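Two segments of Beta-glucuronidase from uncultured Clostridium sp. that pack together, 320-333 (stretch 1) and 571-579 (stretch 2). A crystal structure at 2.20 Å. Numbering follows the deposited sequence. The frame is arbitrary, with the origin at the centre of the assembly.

Stretch 1, residues 320-333: ALNVRDCELLKWIG
Stretch 2, residues 571-579: GIFTRERQP

The contact turns on Arg577, a residue with left-handed backbone angles (phi/psi 69/43) whose side chain and carbonyl are both engaged by one helix. Its guanidinium forms a two-pronged salt bridge with Asp325: NE donates to Asp325 OD1 at 2.8 Å and NH2 to Asp325 OD2 at 3.1 Å, with N-H...acceptor angles of 168° and 161°, so the carboxylate lies at the guanidinium edge, near its plane. In return, Arg324 NH2 donates to Arg577 O at 2.8 Å and 172°. Adjacent helical residues of opposite charge thus hold the side chain and the main chain of the same residue.

Stretch 1 enters as a helix already under way at Ala320, which runs on through Trp331, with phi/psi near -65/-40 and i to i+4 backbone bonds such as Leu328 N to Arg324 O, 2.9 Å. Gly333 leaves the helix with phi/psi 87/12 in a Schellman motif; a side chain at these angles would be jammed against the preceding carbonyl. Stretch 2 has no regular helix or strand. It folds through a type I turn from Thr574 to Arg577, closed by Arg577 N to Thr574 O at 2.9 Å, and Thr574 N bonds to Gln578 O at 2.7 Å. Thr574 OG1 (chi1 p) accepts from Gln578 N at 3.2 Å. The nearest CA atoms across the contact are those of Asp325 and Arg577, 7.4 Å apart.

Arg577 takes chi1 m, chi2 -17° between wells, chi3 t and chi4 -138°. This course also lets NH1 donate to Arg575 O at 2.9 Å, while Leu321 (t, p) places CD1 over one guanidinium face, 3.6 Å from Arg577 NE. Asp325 has chi1 m and chi2 6°. Arg324 points toward stretch 2 with chi angles t, p, t and 177°; its NH2 also lies 3.2 Å from Gln578 OE1, but the angle is too poor for a hydrogen bond.

Farther along the helix the contact becomes apolar. Leu328 (m, t) sets CD1 over one face of the Phe573 ring, 4.1 Å from its centroid and 13° off the normal, a CH-pi contact; the same CD1 is 3.8 Å from Arg577 CB. Trp331 (t, chi2 86°) brings CZ3 to the edge of the Phe573 ring (m, chi2 -86°), 4.1 Å from Phe573 CZ. Ile332 (t, t) brings CD1 within 4.0 Å of both Phe573 CZ and Ile572 CG2, the latter from a side chain with both chi angles m.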

# COMPACT_ATOMS: atom_id res chain seq x y z
N ALA B 320 22.56 -5.16 13.68
CA ALA B 320 21.28 -5.81 13.86
C ALA B 320 20.67 -6.14 12.52
O ALA B 320 20.14 -7.24 12.32
CB ALA B 320 20.34 -4.93 14.70
N LEU B 321 20.79 -5.22 11.56
CA LEU B 321 20.34 -5.48 10.20
C LEU B 321 21.10 -6.64 9.57
O LEU B 321 20.50 -7.49 8.89
CB LEU B 321 20.51 -4.22 9.36
CG LEU B 321 20.05 -4.21 7.90
CD1 LEU B 321 18.54 -4.05 7.82
CD2 LEU B 321 20.77 -3.08 7.16
N ASN B 322 22.42 -6.70 9.77
CA ASN B 322 23.21 -7.78 9.19
C ASN B 322 22.77 -9.14 9.73
O ASN B 322 22.71 -10.12 8.98
CB ASN B 322 24.70 -7.57 9.48
CG ASN B 322 25.26 -6.36 8.75
OD1 ASN B 322 24.65 -5.85 7.81
ND2 ASN B 322 26.43 -5.90 9.19
N VAL B 323 22.49 -9.22 11.03
CA VAL B 323 22.09 -10.51 11.59
C VAL B 323 20.74 -10.92 11.02
O VAL B 323 20.54 -12.07 10.64
CB VAL B 323 22.07 -10.47 13.12
CG1 VAL B 323 21.50 -11.78 13.66
CG2 VAL B 323 23.47 -10.19 13.70
N ARG B 324 19.81 -9.97 10.93
CA ARG B 324 18.52 -10.26 10.32
C ARG B 324 18.70 -10.72 8.88
O ARG B 324 18.04 -11.67 8.44
CB ARG B 324 17.62 -9.02 10.41
CG ARG B 324 16.38 -9.03 9.54
CD ARG B 324 15.32 -9.98 10.09
NE ARG B 324 14.09 -9.94 9.29
CZ ARG B 324 13.02 -10.70 9.50
NH1 ARG B 324 13.02 -11.58 10.49
NH2 ARG B 324 11.96 -10.59 8.72
N ASP B 325 19.63 -10.09 8.14
CA ASP B 325 19.86 -10.50 6.75
C ASP B 325 20.41 -11.93 6.67
O ASP B 325 19.99 -12.71 5.82
CB ASP B 325 20.82 -9.52 6.06
CG ASP B 325 20.15 -8.19 5.67
OD1 ASP B 325 18.97 -7.97 6.03
OD2 ASP B 325 20.80 -7.35 5.00
N CYS B 326 21.33 -12.29 7.57
CA CYS B 326 21.85 -13.66 7.55
C CYS B 326 20.78 -14.66 7.96
O CYS B 326 20.76 -15.79 7.45
CB CYS B 326 23.06 -13.79 8.47
SG CYS B 326 24.46 -12.81 7.93
N GLU B 327 19.89 -14.27 8.87
CA GLU B 327 18.74 -15.11 9.20
C GLU B 327 17.85 -15.33 7.98
O GLU B 327 17.30 -16.42 7.78
CB GLU B 327 17.92 -14.47 10.33
CG GLU B 327 18.56 -14.55 11.72
CD GLU B 327 18.41 -15.94 12.35
OE1 GLU B 327 17.38 -16.61 12.08
OE2 GLU B 327 19.31 -16.37 13.10
N LEU B 328 17.70 -14.30 7.15
CA LEU B 328 16.83 -14.44 5.98
C LEU B 328 17.51 -15.27 4.90
O LEU B 328 16.86 -16.09 4.23
CB LEU B 328 16.45 -13.06 5.45
CG LEU B 328 15.52 -12.18 6.29
CD1 LEU B 328 15.37 -10.80 5.66
CD2 LEU B 328 14.14 -12.81 6.44
N LEU B 329 18.82 -15.06 4.71
CA LEU B 329 19.59 -15.90 3.80
C LEU B 329 19.46 -17.37 4.18
O LEU B 329 19.24 -18.23 3.32
CB LEU B 329 21.07 -15.49 3.83
CG LEU B 329 21.42 -14.18 3.14
CD1 LEU B 329 22.88 -13.83 3.40
CD2 LEU B 329 21.13 -14.24 1.64
N LYS B 330 19.58 -17.67 5.47
CA LYS B 330 19.45 -19.05 5.91
C LYS B 330 18.02 -19.56 5.70
O LYS B 330 17.82 -20.71 5.30
CB LYS B 330 19.85 -19.16 7.38
CG LYS B 330 19.74 -20.57 7.95
CD LYS B 330 19.91 -20.53 9.46
CE LYS B 330 20.03 -21.92 10.04
NZ LYS B 330 21.25 -22.61 9.50
N TRP B 331 17.03 -18.71 5.97
CA TRP B 331 15.64 -19.14 5.83
C TRP B 331 15.30 -19.44 4.38
O TRP B 331 14.70 -20.48 4.08
CB TRP B 331 14.71 -18.06 6.40
CG TRP B 331 13.24 -18.28 6.12
CD1 TRP B 331 12.35 -19.04 6.86
CD2 TRP B 331 12.48 -17.73 5.04
NE1 TRP B 331 11.10 -18.98 6.30
CE2 TRP B 331 11.15 -18.19 5.18
CE3 TRP B 331 12.79 -16.87 3.98
CZ2 TRP B 331 10.14 -17.84 4.29
CZ3 TRP B 331 11.79 -16.53 3.08
CH2 TRP B 331 10.47 -17.01 3.25
N ILE B 332 15.74 -18.59 3.46
CA ILE B 332 15.40 -18.78 2.05
C ILE B 332 16.23 -19.88 1.40
O ILE B 332 15.94 -20.24 0.26
CB ILE B 332 15.56 -17.46 1.28
CG1 ILE B 332 14.65 -17.45 0.04
CG2 ILE B 332 17.03 -17.22 0.95
CD1 ILE B 332 14.37 -16.07 -0.54
N GLY B 333 17.23 -20.42 2.09
CA GLY B 333 18.08 -21.45 1.52
C GLY B 333 19.27 -20.93 0.72
O GLY B 333 19.89 -21.71 -0.01
N GLY B 571 13.92 -6.03 -5.12
CA GLY B 571 14.11 -6.83 -3.92
C GLY B 571 13.17 -8.03 -3.83
O GLY B 571 11.98 -7.93 -4.18
N ILE B 572 13.71 -9.17 -3.41
CA ILE B 572 12.90 -10.31 -3.00
C ILE B 572 12.30 -10.02 -1.63
O ILE B 572 11.21 -10.50 -1.31
CB ILE B 572 13.75 -11.60 -3.01
CG1 ILE B 572 13.95 -12.12 -4.44
CG2 ILE B 572 13.12 -12.71 -2.21
CD1 ILE B 572 12.69 -12.02 -5.32
N PHE B 573 13.00 -9.23 -0.82
CA PHE B 573 12.50 -8.70 0.44
C PHE B 573 12.29 -7.19 0.34
O PHE B 573 12.89 -6.51 -0.51
CB PHE B 573 13.47 -9.03 1.58
CG PHE B 573 13.67 -10.50 1.81
CD1 PHE B 573 12.81 -11.22 2.62
CD2 PHE B 573 14.74 -11.17 1.21
CE1 PHE B 573 12.99 -12.59 2.84
CE2 PHE B 573 14.95 -12.54 1.43
CZ PHE B 573 14.06 -13.25 2.24
N THR B 574 11.43 -6.66 1.19
CA THR B 574 11.27 -5.20 1.22
C THR B 574 12.51 -4.57 1.85
O THR B 574 13.40 -5.27 2.37
CB THR B 574 10.03 -4.81 2.01
OG1 THR B 574 10.23 -5.14 3.39
CG2 THR B 574 8.77 -5.55 1.46
N ARG B 575 12.58 -3.23 1.80
CA ARG B 575 13.70 -2.55 2.44
C ARG B 575 13.70 -2.84 3.93
O ARG B 575 14.76 -2.83 4.57
CB ARG B 575 13.65 -1.04 2.19
CG ARG B 575 14.98 -0.30 2.45
CD ARG B 575 14.97 1.08 1.81
NE ARG B 575 16.29 1.71 1.69
CZ ARG B 575 16.51 3.01 1.87
NH1 ARG B 575 15.51 3.82 2.20
NH2 ARG B 575 17.74 3.49 1.71
N GLU B 576 12.53 -3.13 4.49
CA GLU B 576 12.39 -3.44 5.90
C GLU B 576 12.48 -4.94 6.19
O GLU B 576 12.09 -5.39 7.27
CB GLU B 576 11.08 -2.85 6.42
CG GLU B 576 11.02 -1.29 6.29
CD GLU B 576 10.70 -0.82 4.86
OE1 GLU B 576 10.05 -1.59 4.10
OE2 GLU B 576 11.09 0.31 4.50
N ARG B 577 12.99 -5.72 5.23
CA ARG B 577 13.38 -7.12 5.45
C ARG B 577 12.16 -8.02 5.69
O ARG B 577 12.18 -8.89 6.56
CB ARG B 577 14.39 -7.28 6.59
CG ARG B 577 15.76 -6.53 6.46
CD ARG B 577 16.12 -6.04 5.07
NE ARG B 577 17.57 -5.84 4.91
CZ ARG B 577 18.12 -4.80 4.28
NH1 ARG B 577 17.37 -3.82 3.74
NH2 ARG B 577 19.44 -4.73 4.18
N GLN B 578 11.10 -7.81 4.91
CA GLN B 578 9.98 -8.73 4.90
C GLN B 578 9.77 -9.27 3.48
O GLN B 578 9.93 -8.52 2.51
CB GLN B 578 8.68 -8.05 5.40
CG GLN B 578 8.78 -7.42 6.80
CD GLN B 578 9.12 -8.42 7.90
OE1 GLN B 578 9.03 -9.65 7.70
NE2 GLN B 578 9.52 -7.91 9.06
N PRO B 579 9.40 -10.55 3.34
CA PRO B 579 9.34 -11.17 2.01
C PRO B 579 8.11 -10.78 1.20
O PRO B 579 7.01 -10.65 1.73
CB PRO B 579 9.28 -12.66 2.35
CG PRO B 579 8.47 -12.68 3.62
CD PRO B 579 8.99 -11.48 4.41